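Local coordinates for putative peptidase M23 (Pseudomonas aeruginosa PAO1, PDB 2HSI), which is of unknown function but binds a zinc ion and is probably a metalloendopeptidase of the M23 family, at residues A[26-29]-A[30-34]; A[52-56]-A[57-61]. One frame throughout, in Å; residues are numbered along the deposited sequence.

Interaction 1 (A[26-29]-A[30-34]); sequences FIMR and LLNKP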
loop_
_atom_site.group_PDB
_atom_site.type_symbol
_atom_site.label_atom_id
_atom_site.label_comp_id
_atom_site.label_asym_id
_atom_site.label_seq_id
_atom_site.Cartn_x
_atom_site.Cartn_y
_atom_site.Cartn_z
ATOM N N PHE A 26 17.717 -9.891 1.552
ATOM C CA PHE A 26 16.668 -10.424 0.694
ATOM C C PHE A 26 15.550 -9.398 0.477
ATOM O O PHE A 26 15.004 -9.286 -0.621
ATOM C CB PHE A 26 16.111 -11.728 1.280
ATOM C CG PHE A 26 14.855 -12.207 0.614
ATOM C CD1 PHE A 26 14.895 -12.748 -0.669
ATOM C CD2 PHE A 26 13.627 -12.113 1.266
ATOM C CE1 PHE A 26 13.733 -13.191 -1.294
ATOM C CE2 PHE A 26 12.456 -12.552 0.651
ATOM C CZ PHE A 26 12.508 -13.094 -0.633
ATOM N N ILE A 27 15.236 -8.641 1.524
ATOM C CA ILE A 27 14.190 -7.628 1.453
ATOM C C ILE A 27 14.613 -6.396 0.638
ATOM O O ILE A 27 13.779 -5.760 0.001
ATOM C CB ILE A 27 13.586 -7.303 2.873
ATOM C CG1 ILE A 27 12.144 -6.788 2.756
ATOM C CG2 ILE A 27 14.479 -6.381 3.698
ATOM C CD1 ILE A 27 11.161 -7.818 2.210
ATOM N N MET A 28 15.916 -6.107 0.619
ATOM C CA MET A 28 16.491 -5.096 -0.270
ATOM C C MET A 28 16.448 -5.580 -1.722
ATOM O O MET A 28 16.115 -4.820 -2.624
ATOM C CB MET A 28 17.927 -4.741 0.166
ATOM C CG MET A 28 18.785 -3.956 -0.852
ATOM S SD MET A 28 18.315 -2.231 -1.158
ATOM C CE MET A 28 19.310 -1.366 0.035
ATOM N N ARG A 29 16.757 -6.857 -1.934
ATOM C CA ARG A 29 16.717 -7.457 -3.267
ATOM C C ARG A 29 15.292 -7.539 -3.826
ATOM O O ARG A 29 15.076 -7.381 -5.028
ATOM C CB ARG A 29 17.377 -8.843 -3.247
ATOM C CG ARG A 29 17.782 -9.383 -4.621
ATOM C CD ARG A 29 18.843 -8.515 -5.299
ATOM N NE ARG A 29 19.079 -8.927 -6.682
ATOM C CZ ARG A 29 19.904 -8.315 -7.530
ATOM N NH1 ARG A 29 20.594 -7.243 -7.154
ATOM N NH2 ARG A 29 20.040 -8.779 -8.764
ATOM N N LEU A 30 14.323 -7.763 -2.943
ATOM C CA LEU A 30 12.920 -7.860 -3.341
ATOM C C LEU A 30 12.262 -6.496 -3.594
ATOM O O LEU A 30 11.591 -6.293 -4.605
ATOM C CB LEU A 30 12.129 -8.623 -2.274
ATOM C CG LEU A 30 10.674 -8.979 -2.588
ATOM C CD1 LEU A 30 10.585 -10.293 -3.346
ATOM C CD2 LEU A 30 9.890 -9.055 -1.300
ATOM N N LEU A 31 12.463 -5.561 -2.674
ATOM C CA LEU A 31 11.683 -4.329 -2.668
ATOM C C LEU A 31 12.317 -3.146 -3.375
ATOM O O LEU A 31 11.605 -2.228 -3.749
ATOM C CB LEU A 31 11.287 -3.938 -1.235
ATOM C CG LEU A 31 10.342 -4.922 -0.528
ATOM C CD1 LEU A 31 9.892 -4.358 0.806
ATOM C CD2 LEU A 31 9.130 -5.313 -1.406
ATOM N N ASN A 32 13.637 -3.150 -3.555
ATOM C CA ASN A 32 14.287 -2.029 -4.238
ATOM C C ASN A 32 14.062 -2.068 -5.751
ATOM O O ASN A 32 14.879 -2.605 -6.502
ATOM C CB ASN A 32 15.784 -1.948 -3.910
ATOM C CG ASN A 32 16.386 -0.601 -4.253
ATOM O OD1 ASN A 32 15.806 0.449 -3.961
ATOM N ND2 ASN A 32 17.565 -0.621 -4.871
ATOM N N LYS A 33 12.929 -1.514 -6.172
ATOM C CA LYS A 33 12.590 -1.357 -7.589
ATOM C C LYS A 33 12.275 0.122 -7.827
ATOM O O LYS A 33 11.092 0.499 -7.962
ATOM C CB LYS A 33 11.379 -2.223 -7.969
ATOM C CG LYS A 33 11.441 -3.696 -7.558
ATOM C CD LYS A 33 12.614 -4.448 -8.193
ATOM C CE LYS A 33 12.531 -5.934 -7.853
ATOM N NZ LYS A 33 13.864 -6.587 -7.791
ATOM N N PRO A 34 13.320 0.985 -7.829
ATOM C CA PRO A 34 13.022 2.416 -7.879
ATOM C C PRO A 34 12.715 2.934 -9.286
ATOM O O PRO A 34 13.608 3.385 -10.004
ATOM C CB PRO A 34 14.279 3.068 -7.277
ATOM C CG PRO A 34 15.378 2.069 -7.469
ATOM C CD PRO A 34 14.773 0.726 -7.785
HETATM O O HOH W 1 15.979 -5.144 -6.573
#
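Lys33 reaches back to Arg29 because its chain starts with CG opposite the carbonyl carbon (chi1 -50°) and then bends at chi2 (-61°), turning its end back toward the helix. Its ammonium thus meets the main chain of Arg29, with NZ 3.1 Å from Arg29 O and close to the line of the C=O bond. A bound water shares this corner. It donates to Arg29 O and to Asn32 O and accepts from Lys33 NZ at 2.8 Å, so the carbonyl oxygen of Arg29 takes two hydrogen bonds where the helix no longer offers it a backbone N-H.

Before that point the helix is regular: Leu30 N, Leu31 N and Asn32 N bond to Phe26 O, Ile27 O and Met28 O, the last at 3.1 Å. On one side Ile27 and Leu31 lie alongside each other, with Ile27 CG1 3.8 Å from Leu31 CD1, while Ile27 CD1 also meets Leu30 CD2 at 3.9 Å. Leu31 continues inward onto Val41 and onto Ile275 and Phe276 of helix 273-277. Met28, bent at chi2 and chi3, brings SD to 3.7 Å from Asn32 CB, and the two side chains point the same way. The amide oxygen of Asn32 is held by the backbone N-H of Val41.

Asn32 is the first residue to leave helical backbone angles and the centre of an inverse gamma turn, with a weak bond from Lys33 N to Leu31 O. Together these features form the C-terminal end of a short surface helix, closed by a lysine side chain and a water and leading toward strand 39-43.

Interaction 2 (A[52-56]-A[57-61]); sequences RAFYQ and GKPVL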
loop_
_atom_site.group_PDB
_atom_site.type_symbol
_atom_site.label_atom_id
_atom_site.label_comp_id
_atom_site.label_asym_id
_atom_site.label_seq_id
_atom_site.Cartn_x
_atom_site.Cartn_y
_atom_site.Cartn_z
ATOM N N ARG A 52 12.777 9.290 11.922
ATOM C CA ARG A 52 11.588 9.484 11.098
ATOM C C ARG A 52 12.047 9.959 9.712
ATOM O O ARG A 52 13.077 10.615 9.585
ATOM C CB ARG A 52 10.661 10.519 11.719
ATOM C CG ARG A 52 9.864 10.031 12.916
ATOM C CD ARG A 52 8.784 11.057 13.272
ATOM N NE ARG A 52 7.763 10.503 14.161
ATOM C CZ ARG A 52 7.634 10.808 15.453
ATOM N NH1 ARG A 52 8.452 11.678 16.031
ATOM N NH2 ARG A 52 6.673 10.245 16.172
ATOM N N ALA A 53 11.289 9.612 8.680
ATOM C CA ALA A 53 11.657 9.988 7.313
ATOM C C ALA A 53 10.433 10.509 6.577
ATOM O O ALA A 53 9.317 10.119 6.889
ATOM C CB ALA A 53 12.255 8.806 6.578
ATOM N N PHE A 54 10.662 11.400 5.611
ATOM C CA PHE A 54 9.597 12.079 4.870
ATOM C C PHE A 54 9.998 12.160 3.406
ATOM O O PHE A 54 11.144 12.503 3.094
ATOM C CB PHE A 54 9.359 13.498 5.408
ATOM C CG PHE A 54 8.785 13.539 6.795
ATOM C CD1 PHE A 54 7.408 13.600 6.984
ATOM C CD2 PHE A 54 9.619 13.521 7.918
ATOM C CE1 PHE A 54 6.872 13.640 8.260
ATOM C CE2 PHE A 54 9.091 13.547 9.189
ATOM C CZ PHE A 54 7.719 13.610 9.363
ATOM N N TYR A 55 9.058 11.831 2.522
ATOM C CA TYR A 55 9.241 11.986 1.075
ATOM C C TYR A 55 8.100 12.802 0.496
ATOM O O TYR A 55 6.931 12.428 0.635
ATOM C CB TYR A 55 9.315 10.618 0.395
ATOM C CG TYR A 55 9.437 10.657 -1.121
ATOM C CD1 TYR A 55 10.487 11.357 -1.747
ATOM C CD2 TYR A 55 8.533 9.962 -1.928
ATOM C CE1 TYR A 55 10.609 11.379 -3.134
ATOM C CE2 TYR A 55 8.648 9.974 -3.310
ATOM C CZ TYR A 55 9.687 10.684 -3.908
ATOM O OH TYR A 55 9.796 10.686 -5.274
ATOM N N GLN A 56 8.457 13.922 -0.144
ATOM C CA GLN A 56 7.490 14.911 -0.658
ATOM C C GLN A 56 6.531 15.409 0.438
ATOM O O GLN A 56 5.353 15.660 0.181
ATOM C CB GLN A 56 6.737 14.357 -1.889
ATOM C CG GLN A 56 7.671 13.795 -2.984
ATOM C CD GLN A 56 6.955 13.044 -4.110
ATOM O OE1 GLN A 56 6.029 12.266 -3.881
ATOM N NE2 GLN A 56 7.420 13.253 -5.334
ATOM N N GLY A 57 7.042 15.518 1.665
ATOM C CA GLY A 57 6.250 15.992 2.813
ATOM C C GLY A 57 5.400 14.939 3.523
ATOM O O GLY A 57 4.742 15.240 4.512
ATOM N N LYS A 58 5.414 13.712 3.017
ATOM C CA LYS A 58 4.607 12.611 3.548
ATOM C C LYS A 58 5.489 11.669 4.365
ATOM O O LYS A 58 6.561 11.295 3.897
ATOM C CB LYS A 58 3.984 11.815 2.401
ATOM C CG LYS A 58 3.204 12.645 1.350
ATOM C CD LYS A 58 1.718 12.714 1.670
ATOM C CE LYS A 58 0.947 13.622 0.698
ATOM N NZ LYS A 58 0.805 13.050 -0.671
ATOM N N PRO A 59 5.028 11.256 5.569
ATOM C CA PRO A 59 5.811 10.325 6.395
ATOM C C PRO A 59 5.973 8.953 5.741
ATOM O O PRO A 59 5.040 8.452 5.100
ATOM C CB PRO A 59 5.002 10.249 7.704
ATOM C CG PRO A 59 3.626 10.626 7.327
ATOM C CD PRO A 59 3.771 11.645 6.233
ATOM N N VAL A 60 7.159 8.366 5.910
ATOM C CA VAL A 60 7.581 7.164 5.208
ATOM C C VAL A 60 7.886 6.025 6.196
ATOM O O VAL A 60 8.377 6.278 7.295
ATOM C CB VAL A 60 8.843 7.491 4.341
ATOM C CG1 VAL A 60 9.550 6.253 3.851
ATOM C CG2 VAL A 60 8.459 8.384 3.185
ATOM N N LEU A 61 7.580 4.792 5.783
ATOM C CA LEU A 61 7.887 3.555 6.531
ATOM C C LEU A 61 9.386 3.387 6.799
ATOM O O LEU A 61 10.212 3.392 5.874
ATOM C CB LEU A 61 7.357 2.333 5.768
ATOM C CG LEU A 61 7.741 0.906 6.202
ATOM C CD1 LEU A 61 7.266 0.648 7.608
ATOM C CD2 LEU A 61 7.159 -0.128 5.250
HETATM O O HOH W 2 8.931 7.999 9.360
#
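Ala53 O accepts a hydrogen bond from Val60 N at 2.9 Å, and the CA of Pro59 makes a CA-H...O contact with the same oxygen. Beside it a water bridges the two strands, accepting from Ala53 N and donating to Val60 O at 2.7 Å. It thus links two backbone groups at the end where the strands diverge.

Nearer the turn, Tyr55 and Lys58 form an antiparallel hydrogen-bonded pair. Tyr55 N gives a fairly straight bond to Lys58 O (160° at the hydrogen), and Lys58 N returns a 3.1 Å bond to Tyr55 O. Lys58 O also receives a CA-H...O contact from Phe54 CA. Gln56 and Gly57 occupy the corners of a type I' turn, both with positive phi.

Phe54 and Pro59, the intervening non-hydrogen-bonded pair, put their side chains on one face. A first torsion of -68° sets the Phe54 ring beside its own backbone N, and from there it slants across the proline, with Phe54 CE1 3.9 Å from Pro59 CB. On the other face Val60 CG2 packs against Tyr55 CB at 3.7 Å. Gln56 CG sits over the centre of the Tyr55 ring, 3.7 Å above its plane, while the tyrosine hydroxyl is hydrogen-bonded to Gln85. Lys58 NZ forms a salt bridge with Asp268.

This hairpin supplies the two central strands of a six-stranded antiparallel sheet: strand 52-55 is flanked by strand 83-90, where Arg90 makes a cation-pi contact with Phe54, and strand 58-64 by strand 70-75, whose Ala72 and Val74 pack against Val60.

In the fold
Interaction 1 comes first along the chain and closes before interaction 2 opens. Their centres are about 19 Å apart and their nearest atoms about 7 Å, so they do not touch. The sheet connects them: helix 26-31 packs on strand 39-43, an outermost strand, which pairs with strand 70-75, itself the neighbour of strand 58-64 in the hairpin of interaction 2. Both belong to this N-terminal sheet region and also touch residues near the C-terminal end, residues 30-34 meeting helix 273-277 and residues 57-61 meeting Asn267 and Asp268. Each therefore lies where the two parts of the chain meet, away from the zinc site of His180, Asp184, His259 and His261.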